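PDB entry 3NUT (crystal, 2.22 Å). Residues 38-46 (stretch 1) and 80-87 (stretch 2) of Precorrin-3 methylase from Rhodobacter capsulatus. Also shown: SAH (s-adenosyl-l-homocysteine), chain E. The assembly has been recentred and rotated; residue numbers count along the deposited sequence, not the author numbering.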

ATOM      1  N   ILE A  38      -4.484  24.284   7.443  1.00 25.86           N
ATOM      2  CA  ILE A  38      -3.647  23.266   6.819  1.00 25.26           C
ATOM      3  C   ILE A  38      -2.188  23.343   7.302  1.00 26.06           C
ATOM      4  O   ILE A  38      -1.583  24.398   7.296  1.00 26.63           O
ATOM      5  N   VAL A  39      -1.648  22.212   7.764  1.00 26.15           N
ATOM      6  CA  VAL A  39      -0.269  22.121   8.231  1.00 25.86           C
ATOM      7  C   VAL A  39       0.471  21.183   7.275  1.00 27.33           C
ATOM      8  O   VAL A  39       0.028  20.060   7.063  1.00 27.02           O
ATOM      9  N   GLY A  40       1.568  21.652   6.666  1.00 28.36           N
ATOM     10  CA  GLY A  40       2.367  20.821   5.755  1.00 28.94           C
ATOM     11  C   GLY A  40       3.226  21.574   4.760  1.00 30.09           C
ATOM     12  O   GLY A  40       3.489  22.761   4.902  1.00 30.56           O
ATOM     13  N   TYR A  41       3.646  20.868   3.731  1.00 30.69           N
ATOM     14  CA  TYR A  41       4.607  21.373   2.799  1.00 31.36           C
ATOM     15  C   TYR A  41       3.862  22.127   1.721  1.00 31.65           C
ATOM     16  O   TYR A  41       3.265  21.533   0.832  1.00 32.69           O
ATOM     17  N   ILE A  42       3.923  23.447   1.804  1.00 31.59           N
ATOM     18  CA  ILE A  42       3.099  24.343   1.010  1.00 31.89           C
ATOM     19  C   ILE A  42       3.038  24.087  -0.523  1.00 31.93           C
ATOM     20  O   ILE A  42       1.963  24.171  -1.135  1.00 31.52           O
ATOM     21  N   PRO A  43       4.175  23.767  -1.158  1.00 32.42           N
ATOM     22  CA  PRO A  43       4.028  23.441  -2.596  1.00 32.24           C
ATOM     23  C   PRO A  43       2.992  22.320  -2.864  1.00 31.55           C
ATOM     24  O   PRO A  43       2.346  22.341  -3.890  1.00 31.29           O
ATOM     25  N   TYR A  44       2.779  21.411  -1.917  1.00 31.08           N
ATOM     26  CA  TYR A  44       1.682  20.433  -2.029  1.00 30.93           C
ATOM     27  C   TYR A  44       0.284  21.030  -2.120  1.00 30.75           C
ATOM     28  O   TYR A  44      -0.604  20.434  -2.711  1.00 30.20           O
ATOM     29  N   VAL A  45       0.079  22.195  -1.516  1.00 31.10           N
ATOM     30  CA  VAL A  45      -1.260  22.752  -1.419  1.00 31.01           C
ATOM     31  C   VAL A  45      -1.330  24.206  -1.879  1.00 32.33           C
ATOM     32  O   VAL A  45      -2.290  24.930  -1.567  1.00 33.37           O
ATOM     33  N   ALA A  46      -0.319  24.621  -2.640  1.00 32.90           N
ATOM     34  CA  ALA A  46      -0.233  25.990  -3.200  1.00 34.25           C
ATOM     35  C   ALA A  46      -1.506  26.498  -3.881  1.00 34.53           C
ATOM     36  O   ALA A  46      -1.787  27.690  -3.801  1.00 35.10           O
ATOM     37  N   ARG A  80     -10.261  23.188  12.767  1.00 29.96           N
ATOM     38  CA  ARG A  80     -10.363  21.962  12.015  1.00 29.73           C
ATOM     39  C   ARG A  80      -9.061  21.851  11.207  1.00 28.49           C
ATOM     40  O   ARG A  80      -8.925  22.469  10.146  1.00 28.59           O
ATOM     41  N   VAL A  81      -8.144  21.029  11.708  1.00 27.05           N
ATOM     42  CA  VAL A  81      -6.761  21.002  11.264  1.00 26.20           C
ATOM     43  C   VAL A  81      -6.538  19.782  10.392  1.00 25.79           C
ATOM     44  O   VAL A  81      -6.759  18.658  10.833  1.00 25.32           O
ATOM     45  N   VAL A  82      -6.121  20.011   9.141  1.00 24.62           N
ATOM     46  CA  VAL A  82      -5.693  18.926   8.275  1.00 23.55           C
ATOM     47  C   VAL A  82      -4.177  18.955   8.211  1.00 24.24           C
ATOM     48  O   VAL A  82      -3.584  19.950   7.812  1.00 22.54           O
ATOM     49  N   VAL A  83      -3.547  17.857   8.597  1.00 24.69           N
ATOM     50  CA  VAL A  83      -2.103  17.762   8.492  1.00 25.17           C
ATOM     51  C   VAL A  83      -1.881  16.922   7.241  1.00 25.75           C
ATOM     52  O   VAL A  83      -2.451  15.829   7.097  1.00 25.24           O
ATOM     53  N   VAL A  84      -1.072  17.415   6.317  1.00 25.63           N
ATOM     54  CA  VAL A  84      -0.940  16.706   5.046  1.00 25.76           C
ATOM     55  C   VAL A  84       0.380  15.921   4.896  1.00 26.49           C
ATOM     56  O   VAL A  84       1.437  16.379   5.324  1.00 25.81           O
ATOM     57  N   SER A  85       0.289  14.738   4.281  1.00 26.53           N
ATOM     58  CA  SER A  85       1.449  13.959   3.861  1.00 27.20           C
ATOM     59  C   SER A  85       1.315  13.545   2.425  1.00 27.00           C
ATOM     60  O   SER A  85       0.218  13.255   1.958  1.00 27.54           O
ATOM     61  N   SER A  86       2.431  13.419   1.734  1.00 27.01           N
ATOM     62  CA  SER A  86       2.378  12.817   0.402  1.00 27.16           C
ATOM     63  C   SER A  86       2.011  11.343   0.591  1.00 26.39           C
ATOM     64  O   SER A  86       2.160  10.805   1.699  1.00 25.87           O
ATOM     65  N   GLY A  87       1.524  10.708  -0.469  1.00 25.86           N
ATOM     66  CA  GLY A  87       1.240   9.281  -0.437  1.00 25.83           C
ATOM     67  C   GLY A  87       0.139   8.958   0.555  1.00 26.53           C
ATOM     68  O   GLY A  87      -0.905   9.638   0.587  1.00 26.33           O
TER

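The most unusual feature is G40, where the strand of stretch 1 has no side chain to offer. A CB there would lie 2.3 Å from V84 CG2, a clash, and phi/psi of 158/-162 would also jam it against the preceding carbonyl O. Glycine fits, and V84 CG2 instead comes within 3.8 Å of G40 CA.

V84 (chi1 m) exploits this opening. Its CG2 also packs 4.1 Å from I38 CG2 and 4.5 Å from V45 CG1, with both I38 and V45 in chi1 m. On one sheet face lie I38 and V82; on the other, V39 and V83. V39, chi1 t, sets CG2 3.8 Å from V81 CG1 and CB 4.2 Å from V83 CG2. Beta-branched valines suit the extended backbone and the buried positions V39 and V81 to V84; the parallel pairing is held by V39 N to V82 O and V84 N to V39 O, each 3.0 Å.

A water bridges the two backbones, its O accepting from Y41 N (2.8 Å) and donating to V84 O (3.0 Å). Y44 (chi1 m) reaches across so that its OH lies 3.8 Å from S86 CB; S86, chi1 p, presents its CB obliquely to the ring. S86 O accepts a hydrogen bond from SAH N at 3.0 Å, and at G87 a CB would clash with SAH C, 2.0 Å away.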

ATOM      1  CB  ILE A  38      -3.818  23.231   5.285  1.00 26.01           C
ATOM      2  CG1 ILE A  38      -5.315  23.085   4.956  1.00 25.12           C
ATOM      3  CG2 ILE A  38      -2.984  22.084   4.669  1.00 22.05           C
ATOM      4  CD1 ILE A  38      -5.730  23.414   3.511  1.00 25.43           C
ATOM      5  CB  VAL A  39      -0.228  21.532   9.677  1.00 25.55           C
ATOM      6  CG1 VAL A  39       1.224  21.315  10.152  1.00 23.62           C
ATOM      7  CG2 VAL A  39      -0.992  22.420  10.631  1.00 22.61           C
ATOM      8  CB  TYR A  41       5.443  20.215   2.242  1.00 31.66           C
ATOM      9  CG  TYR A  41       6.461  20.623   1.190  1.00 33.30           C
ATOM     10  CD1 TYR A  41       7.589  21.386   1.527  1.00 35.31           C
ATOM     11  CD2 TYR A  41       6.302  20.230  -0.142  1.00 34.49           C
ATOM     12  CE1 TYR A  41       8.525  21.761   0.553  1.00 35.95           C
ATOM     13  CE2 TYR A  41       7.221  20.583  -1.111  1.00 36.09           C
ATOM     14  CZ  TYR A  41       8.334  21.357  -0.769  1.00 38.05           C
ATOM     15  OH  TYR A  41       9.244  21.710  -1.763  1.00 38.40           O
ATOM     16  CB  ILE A  42       3.434  25.834   1.360  1.00 31.72           C
ATOM     17  CG1 ILE A  42       3.232  26.095   2.864  1.00 31.51           C
ATOM     18  CG2 ILE A  42       2.587  26.783   0.547  1.00 31.90           C
ATOM     19  CD1 ILE A  42       1.757  26.006   3.365  1.00 29.67           C
ATOM     20  CB  PRO A  43       5.436  23.016  -3.005  1.00 32.47           C
ATOM     21  CG  PRO A  43       6.325  23.783  -2.083  1.00 32.70           C
ATOM     22  CD  PRO A  43       5.594  23.848  -0.754  1.00 32.74           C
ATOM     23  CB  TYR A  44       1.683  19.442  -0.874  1.00 30.66           C
ATOM     24  CG  TYR A  44       2.870  18.513  -0.828  1.00 31.52           C
ATOM     25  CD1 TYR A  44       3.626  18.246  -1.973  1.00 29.10           C
ATOM     26  CD2 TYR A  44       3.249  17.904   0.381  1.00 32.93           C
ATOM     27  CE1 TYR A  44       4.706  17.393  -1.923  1.00 30.38           C
ATOM     28  CE2 TYR A  44       4.342  17.043   0.444  1.00 31.91           C
ATOM     29  CZ  TYR A  44       5.049  16.795  -0.719  1.00 32.77           C
ATOM     30  OH  TYR A  44       6.130  15.966  -0.656  1.00 37.64           O
ATOM     31  CB  VAL A  45      -1.823  22.579   0.011  1.00 31.33           C
ATOM     32  CG1 VAL A  45      -1.947  21.086   0.352  1.00 29.77           C
ATOM     33  CG2 VAL A  45      -0.953  23.293   1.052  1.00 30.37           C
ATOM     34  CB  ALA A  46       0.992  26.130  -4.160  1.00 33.81           C
ATOM     35  CB  ARG A  80     -11.616  21.977  11.100  1.00 29.53           C
ATOM     36  CG  ARG A  80     -12.926  21.725  11.817  1.00 31.72           C
ATOM     37  CD  ARG A  80     -14.147  22.004  10.946  1.00 35.62           C
ATOM     38  NE  ARG A  80     -14.623  23.338  11.289  1.00 42.43           N
ATOM     39  CZ  ARG A  80     -15.045  24.256  10.428  1.00 43.82           C
ATOM     40  NH1 ARG A  80     -15.071  24.015   9.114  1.00 44.74           N
ATOM     41  NH2 ARG A  80     -15.416  25.435  10.899  1.00 43.57           N
ATOM     42  CB  VAL A  81      -5.782  20.960  12.468  1.00 26.47           C
ATOM     43  CG1 VAL A  81      -4.361  21.191  12.031  1.00 26.10           C
ATOM     44  CG2 VAL A  81      -6.178  22.023  13.547  1.00 26.97           C
ATOM     45  CB  VAL A  82      -6.248  19.056   6.820  1.00 24.09           C
ATOM     46  CG1 VAL A  82      -5.684  17.926   5.923  1.00 21.67           C
ATOM     47  CG2 VAL A  82      -7.806  19.043   6.810  1.00 23.41           C
ATOM     48  CB  VAL A  83      -1.475  17.073   9.734  1.00 25.64           C
ATOM     49  CG1 VAL A  83       0.016  16.814   9.512  1.00 25.80           C
ATOM     50  CG2 VAL A  83      -1.736  17.886  11.012  1.00 24.55           C
ATOM     51  CB  VAL A  84      -1.208  17.648   3.841  1.00 26.21           C
ATOM     52  CG1 VAL A  84      -2.709  17.983   3.765  1.00 25.13           C
ATOM     53  CG2 VAL A  84      -0.372  18.961   3.945  1.00 24.94           C
ATOM     54  CB  SER A  85       1.536  12.674   4.669  1.00 26.64           C
ATOM     55  OG  SER A  85       2.137  12.955   5.915  1.00 32.29           O
ATOM     56  CB  SER A  86       3.714  12.989  -0.349  1.00 26.41           C
ATOM     57  OG  SER A  86       4.715  12.233   0.297  1.00 27.08           O
TER
HETATM   58  N   SAH E1501       3.820   8.700   2.932  1.00 37.11           N
HETATM   59  CA  SAH E1501       4.659   8.546   1.704  1.00 37.66           C
HETATM   60  CB  SAH E1501       6.086   8.106   2.067  1.00 38.01           C
HETATM   61  CG  SAH E1501       6.894   9.261   2.659  1.00 41.03           C
HETATM   62  SD  SAH E1501       8.652   9.014   2.563  1.00 46.62           S
HETATM   63  C   SAH E1501       3.982   7.500   0.897  1.00 37.20           C
HETATM   64  O   SAH E1501       3.098   6.897   1.490  1.00 37.07           O
HETATM   65  OXT SAH E1501       4.250   7.218  -0.288  1.00 36.04           O
HETATM   66  C5' SAH E1501       9.063   9.836   1.040  1.00 45.29           C
HETATM   67  C4' SAH E1501       9.691   8.856   0.028  1.00 44.43           C
HETATM   68  O4' SAH E1501       8.645   8.177  -0.680  1.00 43.89           O
HETATM   69  C3' SAH E1501      10.579   9.468  -1.066  1.00 43.67           C
HETATM   70  O3' SAH E1501      11.971   9.540  -0.725  1.00 46.00           O
HETATM   71  C2' SAH E1501      10.415   8.504  -2.221  1.00 42.87           C
HETATM   72  O2' SAH E1501      11.232   7.326  -2.058  1.00 41.92           O
HETATM   73  C1' SAH E1501       8.973   8.060  -2.073  1.00 41.15           C
HETATM   74  N9  SAH E1501       8.061   8.865  -2.920  1.00 38.13           N
HETATM   75  C8  SAH E1501       7.118   9.735  -2.505  1.00 37.86           C
HETATM   76  N7  SAH E1501       6.464  10.270  -3.581  1.00 38.37           N
HETATM   77  C5  SAH E1501       6.989   9.738  -4.713  1.00 35.89           C
HETATM   78  C6  SAH E1501       6.772   9.846  -6.188  1.00 38.11           C
HETATM   79  N6  SAH E1501       5.831  10.667  -6.722  1.00 38.31           N
HETATM   80  N1  SAH E1501       7.553   9.106  -7.015  1.00 36.38           N
HETATM   81  C2  SAH E1501       8.503   8.282  -6.524  1.00 36.43           C
HETATM   82  N3  SAH E1501       8.749   8.139  -5.201  1.00 36.76           N
HETATM   83  C4  SAH E1501       8.045   8.824  -4.263  1.00 36.77           C
HETATM   84  O   HOH W   1       3.374  18.078   3.709  1.00 28.40           O